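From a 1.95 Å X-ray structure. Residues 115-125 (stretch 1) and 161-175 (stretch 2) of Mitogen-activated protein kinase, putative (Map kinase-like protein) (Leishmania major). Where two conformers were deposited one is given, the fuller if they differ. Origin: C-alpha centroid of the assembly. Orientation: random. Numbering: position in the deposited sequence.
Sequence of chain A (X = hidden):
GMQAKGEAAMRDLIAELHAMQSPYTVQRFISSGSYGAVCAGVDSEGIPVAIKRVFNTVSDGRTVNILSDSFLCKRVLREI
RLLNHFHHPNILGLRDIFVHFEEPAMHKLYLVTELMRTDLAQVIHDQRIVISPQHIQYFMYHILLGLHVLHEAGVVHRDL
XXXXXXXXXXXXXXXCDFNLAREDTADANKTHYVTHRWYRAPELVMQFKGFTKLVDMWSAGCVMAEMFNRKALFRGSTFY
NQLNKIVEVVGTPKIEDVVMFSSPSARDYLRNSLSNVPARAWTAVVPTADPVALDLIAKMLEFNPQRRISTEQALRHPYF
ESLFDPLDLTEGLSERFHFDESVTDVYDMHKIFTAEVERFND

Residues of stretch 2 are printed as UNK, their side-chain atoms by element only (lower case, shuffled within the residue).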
# COMPACT_ATOMS: atom_id res chain seq x y z
N LEU A 115 1.74 -15.97 -1.82
CA LEU A 115 2.27 -15.40 -3.05
C LEU A 115 1.08 -15.23 -4.01
O LEU A 115 0.42 -16.21 -4.36
CB LEU A 115 3.34 -16.31 -3.66
CG LEU A 115 4.15 -15.76 -4.84
CD1 LEU A 115 5.25 -14.81 -4.35
CD2 LEU A 115 4.79 -16.89 -5.61
N MET A 116 0.75 -13.97 -4.34
CA MET A 116 -0.38 -13.68 -5.21
C MET A 116 -0.06 -13.92 -6.69
O MET A 116 1.11 -13.85 -7.09
CB MET A 116 -0.91 -12.27 -4.95
CG MET A 116 -1.39 -12.09 -3.53
SD MET A 116 -2.75 -13.20 -3.15
CE MET A 116 -2.81 -13.03 -1.45
N ARG A 117 -1.09 -14.23 -7.49
CA ARG A 117 -0.93 -14.50 -8.93
C ARG A 117 -0.29 -13.32 -9.67
O ARG A 117 0.69 -13.50 -10.38
CB ARG A 117 -2.29 -14.86 -9.56
CG ARG A 117 -2.19 -15.33 -11.02
CD ARG A 117 -3.55 -15.63 -11.64
NE ARG A 117 -4.50 -14.52 -11.54
CZ ARG A 117 -4.61 -13.53 -12.42
NH1 ARG A 117 -3.81 -13.48 -13.48
NH2 ARG A 117 -5.51 -12.58 -12.24
N THR A 118 -0.83 -12.10 -9.46
CA THR A 118 -0.36 -10.91 -10.16
C THR A 118 -0.73 -9.66 -9.37
O THR A 118 -1.18 -9.74 -8.23
CB THR A 118 -0.92 -10.92 -11.62
OG1 THR A 118 -0.27 -9.93 -12.39
CG2 THR A 118 -2.45 -10.73 -11.70
N ASP A 119 -0.50 -8.50 -9.97
CA ASP A 119 -0.90 -7.23 -9.40
C ASP A 119 -1.69 -6.47 -10.46
O ASP A 119 -1.73 -6.89 -11.62
CB ASP A 119 0.30 -6.43 -8.85
CG ASP A 119 1.41 -6.16 -9.85
OD1 ASP A 119 2.53 -6.64 -9.63
OD2 ASP A 119 1.16 -5.41 -10.81
N LEU A 120 -2.35 -5.38 -10.06
CA LEU A 120 -3.19 -4.58 -10.94
C LEU A 120 -2.42 -3.82 -12.00
O LEU A 120 -2.93 -3.66 -13.11
CB LEU A 120 -4.06 -3.66 -10.11
CG LEU A 120 -5.23 -2.98 -10.83
CD1 LEU A 120 -6.25 -3.99 -11.33
CD2 LEU A 120 -5.88 -1.96 -9.89
N ALA A 121 -1.17 -3.41 -11.70
CA ALA A 121 -0.31 -2.72 -12.69
C ALA A 121 -0.07 -3.62 -13.91
O ALA A 121 -0.18 -3.16 -15.05
CB ALA A 121 1.03 -2.31 -12.06
N GLN A 122 0.19 -4.91 -13.68
CA GLN A 122 0.40 -5.90 -14.74
C GLN A 122 -0.87 -6.12 -15.55
O GLN A 122 -0.81 -6.19 -16.78
CB GLN A 122 0.93 -7.22 -14.16
CG GLN A 122 2.40 -7.16 -13.73
CD GLN A 122 2.84 -8.49 -13.16
OE1 GLN A 122 2.73 -8.75 -11.96
NE2 GLN A 122 3.33 -9.37 -14.01
N VAL A 123 -2.02 -6.22 -14.86
CA VAL A 123 -3.34 -6.39 -15.49
C VAL A 123 -3.69 -5.19 -16.40
O VAL A 123 -3.97 -5.39 -17.59
CB VAL A 123 -4.43 -6.70 -14.43
CG1 VAL A 123 -5.83 -6.62 -15.02
CG2 VAL A 123 -4.18 -8.07 -13.81
N ILE A 124 -3.55 -3.96 -15.86
CA ILE A 124 -3.81 -2.72 -16.61
C ILE A 124 -2.95 -2.65 -17.89
O ILE A 124 -3.46 -2.27 -18.94
CB ILE A 124 -3.64 -1.43 -15.74
CG1 ILE A 124 -4.79 -1.31 -14.68
CG2 ILE A 124 -3.59 -0.14 -16.63
CD1 ILE A 124 -4.44 -0.32 -13.50
N HIS A 125 -1.68 -3.00 -17.79
CA HIS A 125 -0.77 -2.86 -18.91
C HIS A 125 -0.78 -3.99 -19.94
O HIS A 125 -0.24 -3.82 -21.04
CB HIS A 125 0.60 -2.40 -18.44
CG HIS A 125 0.54 -1.01 -17.88
ND1 HIS A 125 0.19 -0.78 -16.54
CD2 HIS A 125 0.67 0.19 -18.50
CE1 HIS A 125 0.17 0.54 -16.40
NE2 HIS A 125 0.45 1.16 -17.55
N UNK A 161 -0.89 2.31 -5.19
CA UNK A 161 -0.72 2.36 -6.64
C UNK A 161 -1.03 0.95 -7.20
O UNK A 161 -1.10 0.02 -6.40
n UNK A 161 3.41 0.52 -6.60
c UNK A 161 1.84 2.05 -6.69
n UNK A 161 2.67 2.34 -5.62
c UNK A 161 3.59 1.39 -5.61
c UNK A 161 0.67 2.93 -7.03
c UNK A 161 2.30 0.95 -7.31
N UNK A 162 -1.29 0.78 -8.52
CA UNK A 162 -1.63 -0.56 -9.04
C UNK A 162 -0.64 -1.69 -8.69
O UNK A 162 -1.08 -2.82 -8.56
c UNK A 162 -1.74 -0.31 -10.56
c UNK A 162 -2.14 1.17 -10.67
c UNK A 162 -1.30 1.78 -9.61
N UNK A 163 0.65 -1.37 -8.52
CA UNK A 163 1.71 -2.31 -8.17
C UNK A 163 1.55 -2.95 -6.80
O UNK A 163 2.10 -4.02 -6.56
N UNK A 164 0.81 -2.29 -5.88
CA UNK A 164 0.57 -2.86 -4.54
C UNK A 164 -0.88 -3.26 -4.32
O UNK A 164 -1.32 -3.51 -3.18
n UNK A 164 1.70 0.27 -3.03
o UNK A 164 -0.40 -0.23 -3.58
c UNK A 164 0.75 -0.58 -3.33
c UNK A 164 1.17 -2.01 -3.38
N UNK A 165 -1.62 -3.38 -5.42
CA UNK A 165 -2.98 -3.90 -5.40
C UNK A 165 -2.82 -5.26 -6.05
O UNK A 165 -2.57 -5.32 -7.26
c UNK A 165 -4.77 -0.49 -6.21
c UNK A 165 -5.37 -3.70 -6.20
c UNK A 165 -4.13 -1.61 -5.38
c UNK A 165 -4.00 -2.98 -6.12
N UNK A 166 -2.91 -6.32 -5.24
CA UNK A 166 -2.67 -7.72 -5.65
C UNK A 166 -3.94 -8.48 -5.99
O UNK A 166 -5.00 -8.22 -5.39
c UNK A 166 -0.66 -7.80 -3.94
c UNK A 166 0.28 -7.24 -5.04
c UNK A 166 -1.90 -8.50 -4.55
c UNK A 166 0.12 -8.77 -3.02
N UNK A 167 -3.84 -9.40 -6.96
CA UNK A 167 -4.92 -10.24 -7.46
C UNK A 167 -4.52 -11.70 -7.15
O UNK A 167 -3.43 -12.14 -7.53
c UNK A 167 -5.61 -8.90 -9.75
c UNK A 167 -5.16 -7.55 -9.25
c UNK A 167 -7.05 -9.08 -10.05
c UNK A 167 -5.01 -10.12 -9.00
N UNK A 168 -5.40 -12.46 -6.49
CA UNK A 168 -5.14 -13.89 -6.22
C UNK A 168 -5.53 -14.65 -7.49
O UNK A 168 -6.10 -14.05 -8.39
c UNK A 168 -6.00 -14.35 -5.04
N UNK A 169 -5.23 -15.99 -7.57
CA UNK A 169 -5.62 -16.81 -8.73
C UNK A 169 -7.13 -16.71 -8.95
O UNK A 169 -7.59 -16.65 -10.09
o UNK A 169 -3.10 -18.51 -7.42
o UNK A 169 -3.07 -18.52 -9.63
c UNK A 169 -5.18 -18.27 -8.55
c UNK A 169 -3.68 -18.45 -8.53
N UNK A 170 -7.87 -16.65 -7.83
CA UNK A 170 -9.32 -16.54 -7.73
C UNK A 170 -9.82 -15.09 -7.94
O UNK A 170 -10.99 -14.80 -7.70
n UNK A 170 -9.12 -16.66 -4.08
c UNK A 170 -8.74 -17.12 -5.26
c UNK A 170 -9.79 -17.10 -6.37
o UNK A 170 -7.60 -17.59 -5.43
N UNK A 171 -8.92 -14.17 -8.38
CA UNK A 171 -9.13 -12.74 -8.61
C UNK A 171 -9.49 -11.87 -7.38
O UNK A 171 -9.84 -10.70 -7.54
c UNK A 171 -9.19 -12.42 -11.16
n UNK A 171 -9.80 -11.90 -12.21
c UNK A 171 -9.98 -12.44 -9.86
o UNK A 171 -8.03 -12.87 -11.24
N UNK A 172 -9.35 -12.44 -6.16
CA UNK A 172 -9.56 -11.73 -4.89
C UNK A 172 -8.54 -10.58 -4.84
O UNK A 172 -7.38 -10.79 -5.19
o UNK A 172 -11.45 -13.73 -4.09
c UNK A 172 -9.33 -12.68 -3.69
c UNK A 172 -10.40 -13.74 -3.40
o UNK A 172 -10.15 -14.61 -2.53
N UNK A 173 -8.99 -9.39 -4.44
CA UNK A 173 -8.16 -8.18 -4.32
C UNK A 173 -7.59 -8.07 -2.92
O UNK A 173 -8.33 -8.17 -1.95
c UNK A 173 -8.94 -6.88 -4.74
c UNK A 173 -8.33 -5.58 -4.16
c UNK A 173 -9.15 -6.79 -6.28
c UNK A 173 -7.98 -6.23 -7.16
N UNK A 174 -6.30 -7.84 -2.82
CA UNK A 174 -5.61 -7.66 -1.55
C UNK A 174 -4.66 -6.44 -1.70
O UNK A 174 -3.97 -6.29 -2.70
c UNK A 174 -4.84 -8.96 -1.22
c UNK A 174 -4.36 -8.99 0.17
o UNK A 174 -5.75 -10.05 -1.36
N UNK A 175 -4.66 -5.58 -0.70
CA UNK A 175 -3.77 -4.42 -0.65
C UNK A 175 -2.53 -4.80 0.17
O UNK A 175 -2.67 -5.32 1.27
c UNK A 175 -6.46 -1.48 -0.34
c UNK A 175 -5.68 -2.77 -0.96
c UNK A 175 -3.50 -2.01 0.17
c UNK A 175 -4.50 -3.20 -0.04
O HOH W 1 -2.49 -16.62 -5.31
O HOH W 2 4.34 -4.98 -8.01

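Position 161 has one carbon leading to a five-membered ring of three carbons and two nitrogens: His 161. It has no contact with stretch 1, and its backbone N donates to a side-chain oxygen at position 164. At position 162 three carbons close a ring onto the backbone nitrogen, so this is Pro 162. Its CB lies 3.7 Å from Ala 121 CB and its CG 3.9 Å from Ile 124 CD1, while its O takes a weak hydrogen bond from Ala 121 N (3.2 Å).

Position 163 has no side-chain atoms and is Gly 163. A CB here would come within 2.7 Å of His 161 NE2, so the bare backbone suits this tight turn. Position 164 carries two carbons, the second bearing one oxygen and one nitrogen: Asn 164. It points away from stretch 1, and its OD1 accepts from His 161 N at 3.0 Å, holding the turn from within.

Position 165 has four carbons, forked at the first, with one arm two carbons long: Ile 165. Its CB packs 4.0 Å from Leu 120 CB, and its O accepts from Leu 120 N at 2.8 Å. Position 166 also has four carbons, but forked at the second, hence Leu 166. Its CD1 reaches Met 116 CG at 3.7 Å and its CD2 reaches Asp 119 CB at 3.9 Å, on the sheet face shared with Asp 119.

Position 167 repeats that fork and is Leu 167, turned to the face of Thr 118. Its CD2 approaches Leu 120 CB at 4.1 Å, and its CG lies 4.4 Å from Val 123 CG2. Position 168 has a single carbon, Ala 168, whose CB meets Met 116 SD at 3.9 Å.

Position 169 has two carbons, the second with two oxygens: Asp 169. It is poorly ordered; its OD2 lies 3.6 Å from Arg 117 CD. Position 170 ends in one oxygen and one nitrogen on its second carbon, Asn 170, and makes no contact across. Position 171 has the same pattern, Asn 171, but its OD1 accepts from Arg 117 NH2 at 2.7 Å.

Position 172, two carbons with two oxygens on the second, is Asp 172, turned to solvent. Position 173, four carbons forked at the first with one longer arm, is Ile 173. Position 174, one carbon bearing an oxygen and a carbon, is Thr 174; its OG1 is 4.2 Å from Met 116 CE. Position 175 repeats the fork of Ile 173, giving Ile 175, beyond reach.

The contact rests on a short antiparallel bridge: Thr 118 N donates to Leu 167 O (3.2 Å), and Leu 167 N to Thr 118 O (3.0 Å). Asp 119 then caps the helix, its OD2 accepting from Gln 122 N at 3.1 Å, so strand passes directly into helix. Leu 120 packs against Pro 162, Ile 165 and Leu 167, while Arg 117 reaches the turn from Ala 168 to Asn 171. The rule is backbone pairing for register, apolar packing beside it and polar contacts toward the margin.

Stretch 2 (161-175) HPGNILLADNNDITI
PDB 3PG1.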